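Local coordinates for protein sulfide-quinone reductase (Aquifex aeolicus, PDB 3HYW) that catalyses the FAD-dependent oxidation of hydrogen sulfide with a quinone as electron acceptor, probably building up polysulfur that is released typically as cyclooctasulfur, at residues P46-M50 / Y161-L165; P145-I151 / A245-M251. Numbering follows the deposited sequence.

From the N terminus, the chain first forms the short helix 45-50, runs on through strands and the helix 126-141, and reaches strand 146-150, the first partner of contact 2. It then enters helix 158-173, where contact 1 closes a loop of 110 residues. Contact 2 closes a loop of 93 residues, between 151 and 245, when strand 247-255 returns beside strand 146-150, so the two loops cross. Phe163 joins the contacts: its ring meets Ala49 and Met50 in contact 1, while its CE1 lies 3.6 Å from Met249 CB and 3.7 Å from Phe247 CE1. Phe163 thereby ties helix 45-50 and helix 158-173, which run side by side, to the mixed sheet.

Contact 1 of 2, residues P46-M50 / Y161-L165; sequences PHLAM and YEFAL
Two alpha-helical segments (phi -58 to -82°, psi -31 to -52° but -10° at Met50; Leu165 N bonds to Tyr161 O at 3.1 Å) run side by side, their N-to-C axes at a signed crossing angle of -29° and 10.0 Å apart at closest approach. Pro46 and Phe163 set the register, with CA atoms 5.9 Å apart. Pro46 directs its ring at the second helix, bringing its CG to 3.7 Å from Glu162 OE1, and its carbonyl O lies at the edge of the Phe163 ring, 4.4 Å from CD2. His47 (chi1 m) starts out away from helix 161-165, yet its CE1 comes to 4.4 Å from Glu162 OE2. Asp350 accepts a hydrogen bond from His47 NE2, and Glu162 OE2 takes one from the Asp350 amide and a salt bridge from the FAD-binding Lys382. Ala49 CB packs 3.9 Å from CE2 of Phe163 (chi1 t). Met50, in an mmm rotamer, places SD 3.8 Å from Phe163 CE2 and 4.5 Å from the ring centroid, an oblique Met-aromatic contact. No hydrogen bond links the segments, which bury 230 Å² between them. Near-parallel helix packing through a Met-aromatic pair thus joins helix 45-50 to helix 158-173 beside the flavin site, the side chains of Pro46 and Glu162 lying about 4 Å from FAD and 5 Å from octathiocane (nearest atoms), while Leu136 of helix 126-141 touches both Met50 and Phe163.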
# COMPACT_ATOMS: atom_id res chain seq x y z
N PRO A 46 -10.02 27.93 3.67
CA PRO A 46 -8.64 27.50 3.96
C PRO A 46 -7.58 28.43 3.36
O PRO A 46 -6.54 28.67 3.97
CB PRO A 46 -8.55 26.10 3.33
CG PRO A 46 -9.99 25.62 3.27
CD PRO A 46 -10.78 26.87 2.98
N HIS A 47 -7.85 28.95 2.16
CA HIS A 47 -6.95 29.89 1.50
C HIS A 47 -6.97 31.23 2.23
O HIS A 47 -5.93 31.88 2.34
CB HIS A 47 -7.37 30.09 0.04
CG HIS A 47 -7.58 28.81 -0.71
ND1 HIS A 47 -8.64 27.96 -0.46
CD2 HIS A 47 -6.86 28.23 -1.70
CE1 HIS A 47 -8.56 26.92 -1.26
NE2 HIS A 47 -7.50 27.06 -2.03
N LEU A 48 -8.14 31.65 2.72
CA LEU A 48 -8.22 32.87 3.55
C LEU A 48 -7.37 32.72 4.81
O LEU A 48 -6.67 33.65 5.20
CB LEU A 48 -9.68 33.19 3.92
CG LEU A 48 -9.95 34.51 4.67
CD1 LEU A 48 -9.70 35.75 3.78
CD2 LEU A 48 -11.36 34.55 5.22
N ALA A 49 -7.45 31.54 5.43
CA ALA A 49 -6.65 31.24 6.62
C ALA A 49 -5.15 31.26 6.32
O ALA A 49 -4.34 31.59 7.19
CB ALA A 49 -7.05 29.90 7.20
N MET A 50 -4.78 30.92 5.10
CA MET A 50 -3.38 30.93 4.71
C MET A 50 -2.89 32.32 4.32
O MET A 50 -1.70 32.54 4.13
CB MET A 50 -3.12 29.94 3.57
CG MET A 50 -3.21 28.47 3.96
SD MET A 50 -2.08 28.01 5.29
CE MET A 50 -0.51 28.59 4.64
N TYR A 161 -7.21 18.27 5.58
CA TYR A 161 -6.20 17.80 4.64
C TYR A 161 -5.64 18.93 3.78
O TYR A 161 -4.43 19.03 3.59
CB TYR A 161 -6.78 16.70 3.75
CG TYR A 161 -6.99 15.41 4.47
CD1 TYR A 161 -5.93 14.52 4.65
CD2 TYR A 161 -8.23 15.08 5.01
CE1 TYR A 161 -6.11 13.33 5.33
CE2 TYR A 161 -8.41 13.88 5.69
CZ TYR A 161 -7.35 13.02 5.84
OH TYR A 161 -7.51 11.83 6.50
N GLU A 162 -6.54 19.77 3.27
CA GLU A 162 -6.15 20.93 2.47
C GLU A 162 -5.22 21.85 3.25
O GLU A 162 -4.15 22.21 2.76
CB GLU A 162 -7.36 21.75 2.03
CG GLU A 162 -8.13 21.22 0.86
CD GLU A 162 -9.17 22.21 0.38
OE1 GLU A 162 -10.03 22.60 1.20
OE2 GLU A 162 -9.11 22.62 -0.80
N PHE A 163 -5.64 22.22 4.45
CA PHE A 163 -4.90 23.16 5.29
C PHE A 163 -3.52 22.62 5.66
O PHE A 163 -2.53 23.36 5.65
CB PHE A 163 -5.69 23.51 6.56
CG PHE A 163 -5.03 24.57 7.42
CD1 PHE A 163 -4.22 24.21 8.49
CD2 PHE A 163 -5.21 25.92 7.14
CE1 PHE A 163 -3.59 25.18 9.28
CE2 PHE A 163 -4.59 26.91 7.92
CZ PHE A 163 -3.79 26.53 9.00
N ALA A 164 -3.45 21.34 6.00
CA ALA A 164 -2.18 20.71 6.33
C ALA A 164 -1.19 20.77 5.16
O ALA A 164 -0.02 21.12 5.34
CB ALA A 164 -2.40 19.28 6.78
N LEU A 165 -1.67 20.46 3.96
CA LEU A 165 -0.81 20.42 2.79
C LEU A 165 -0.46 21.82 2.27
O LEU A 165 0.66 22.05 1.78
CB LEU A 165 -1.39 19.52 1.70
CG LEU A 165 -1.29 18.05 2.13
CD1 LEU A 165 -2.22 17.17 1.36
CD2 LEU A 165 0.15 17.55 2.03

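Contact 2 of 2, residues P145-I151 / A245-M251; sequences PVVIGAI and AKFTMFM
Strands 146-150 and 247-251 are parallel neighbours in a mixed sheet, and Met251 at the end of the pairing lines the hydrogen sulfide pocket together with Cys124 and Phe254. Their axes lie 4.7 Å apart at an angle of 5°. The paired residues are extended: Val146 with Phe247, Val147 with Thr248, Ile148 with Met249, Gly149 with Phe250 and Ala150 with Met251, CA-CA 4.8-5.0 Å. At the entry, a kink at Lys246 (phi/psi -98/-32°) lets Lys246 N (2.8 Å) and Phe247 N (3.3 Å) share Pro145 O as acceptor. The ladder continues with Val147 N to Phe247 O (3.1 Å), Met249 N to Val147 O (3.2 Å), Gly149 N to Met249 O (3.0 Å) and Met251 N to Gly149 O (2.9 Å). On the sheet face carrying Val146, Ile148, Phe247 and Met249, Ile148 CG2 meets Met249 CE at 3.9 Å, and helix 158-173 packs here through Phe163. On the other face Phe250 (chi1 m) lays its ring over Gly149, with CD1 3.3 Å from Gly149 C and CZ 3.6 Å from Val147 CG2. At the backbone angles of Gly149 (166/-149°) a CB would press against Phe250 CE1 and the preceding carbonyl. Strand 146-150 also bonds to strand 182-185 and leads into helix 158-173, a parallel strand-helix layering typical of the Rossmann-like domains of pyridine nucleotide-disulphide oxidoreductases.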
# COMPACT_ATOMS: atom_id res chain seq x y z
N PRO A 145 6.35 22.54 16.58
CA PRO A 145 5.48 21.45 16.15
C PRO A 145 4.08 21.90 15.77
O PRO A 145 3.45 22.67 16.50
CB PRO A 145 5.42 20.54 17.39
CG PRO A 145 6.57 20.92 18.22
CD PRO A 145 6.80 22.38 17.97
N VAL A 146 3.63 21.42 14.62
CA VAL A 146 2.26 21.64 14.17
C VAL A 146 1.48 20.34 14.25
O VAL A 146 1.99 19.27 13.89
CB VAL A 146 2.23 22.23 12.74
CG1 VAL A 146 0.82 22.17 12.15
CG2 VAL A 146 2.72 23.65 12.76
N VAL A 147 0.25 20.43 14.75
CA VAL A 147 -0.70 19.33 14.63
C VAL A 147 -2.05 19.83 14.14
O VAL A 147 -2.58 20.84 14.61
CB VAL A 147 -0.77 18.43 15.91
CG1 VAL A 147 -0.71 19.25 17.16
CG2 VAL A 147 -1.99 17.52 15.91
N ILE A 148 -2.58 19.11 13.16
CA ILE A 148 -3.80 19.48 12.48
C ILE A 148 -4.67 18.24 12.46
O ILE A 148 -4.15 17.13 12.46
CB ILE A 148 -3.49 20.00 11.04
CG1 ILE A 148 -2.70 21.31 11.11
CG2 ILE A 148 -4.77 20.20 10.21
CD1 ILE A 148 -1.85 21.61 9.88
N GLY A 149 -5.99 18.40 12.47
CA GLY A 149 -6.84 17.24 12.28
C GLY A 149 -8.30 17.43 12.61
O GLY A 149 -8.85 18.52 12.47
N ALA A 150 -8.90 16.33 13.05
CA ALA A 150 -10.32 16.27 13.32
C ALA A 150 -10.60 15.58 14.65
O ALA A 150 -9.99 14.55 14.96
CB ALA A 150 -11.02 15.55 12.19
N ILE A 151 -11.49 16.18 15.43
CA ILE A 151 -11.94 15.61 16.69
C ILE A 151 -12.99 14.52 16.39
O ILE A 151 -13.38 14.36 15.23
CB ILE A 151 -12.49 16.72 17.65
CG1 ILE A 151 -13.78 17.35 17.10
CG2 ILE A 151 -11.42 17.79 17.90
CD1 ILE A 151 -14.52 18.25 18.10
N ALA A 245 2.78 20.49 20.60
CA ALA A 245 2.22 21.38 19.59
C ALA A 245 2.36 22.85 19.96
O ALA A 245 1.97 23.27 21.05
CB ALA A 245 0.77 21.04 19.36
N LYS A 246 2.91 23.63 19.03
CA LYS A 246 2.98 25.08 19.19
C LYS A 246 1.83 25.74 18.42
O LYS A 246 1.32 26.79 18.83
CB LYS A 246 4.34 25.61 18.72
CG LYS A 246 4.49 27.12 18.86
CD LYS A 246 5.94 27.56 18.75
CE LYS A 246 6.06 29.06 19.02
NZ LYS A 246 5.24 29.88 18.06
N PHE A 247 1.44 25.13 17.31
CA PHE A 247 0.29 25.59 16.54
C PHE A 247 -0.60 24.40 16.20
O PHE A 247 -0.11 23.36 15.78
CB PHE A 247 0.74 26.31 15.26
CG PHE A 247 -0.39 26.61 14.31
CD1 PHE A 247 -0.82 25.66 13.39
CD2 PHE A 247 -1.03 27.85 14.34
CE1 PHE A 247 -1.88 25.92 12.51
CE2 PHE A 247 -2.09 28.13 13.47
CZ PHE A 247 -2.51 27.16 12.55
N THR A 248 -1.91 24.57 16.39
CA THR A 248 -2.88 23.56 15.97
C THR A 248 -4.02 24.15 15.14
O THR A 248 -4.35 25.33 15.25
CB THR A 248 -3.50 22.78 17.17
OG1 THR A 248 -4.27 23.68 17.97
CG2 THR A 248 -2.42 22.14 18.03
N MET A 249 -4.61 23.30 14.30
CA MET A 249 -5.83 23.63 13.59
C MET A 249 -6.68 22.37 13.58
O MET A 249 -6.33 21.38 12.94
CB MET A 249 -5.52 24.09 12.16
CG MET A 249 -6.64 24.87 11.46
SD MET A 249 -8.19 23.97 11.21
CE MET A 249 -7.73 22.78 9.94
N PHE A 250 -7.79 22.41 14.31
CA PHE A 250 -8.71 21.29 14.33
C PHE A 250 -10.09 21.64 13.79
O PHE A 250 -10.57 22.76 13.97
CB PHE A 250 -8.78 20.66 15.73
CG PHE A 250 -7.67 19.70 15.99
CD1 PHE A 250 -7.85 18.34 15.75
CD2 PHE A 250 -6.43 20.14 16.42
CE1 PHE A 250 -6.81 17.44 15.95
CE2 PHE A 250 -5.39 19.25 16.63
CZ PHE A 250 -5.58 17.90 16.39
N MET A 251 -10.68 20.67 13.10
CA MET A 251 -12.07 20.76 12.69
C MET A 251 -12.96 20.54 13.90
O MET A 251 -12.69 19.65 14.72
CB MET A 251 -12.39 19.71 11.62
CG MET A 251 -11.52 19.77 10.38
SD MET A 251 -11.56 21.36 9.52
CE MET A 251 -13.30 21.47 9.07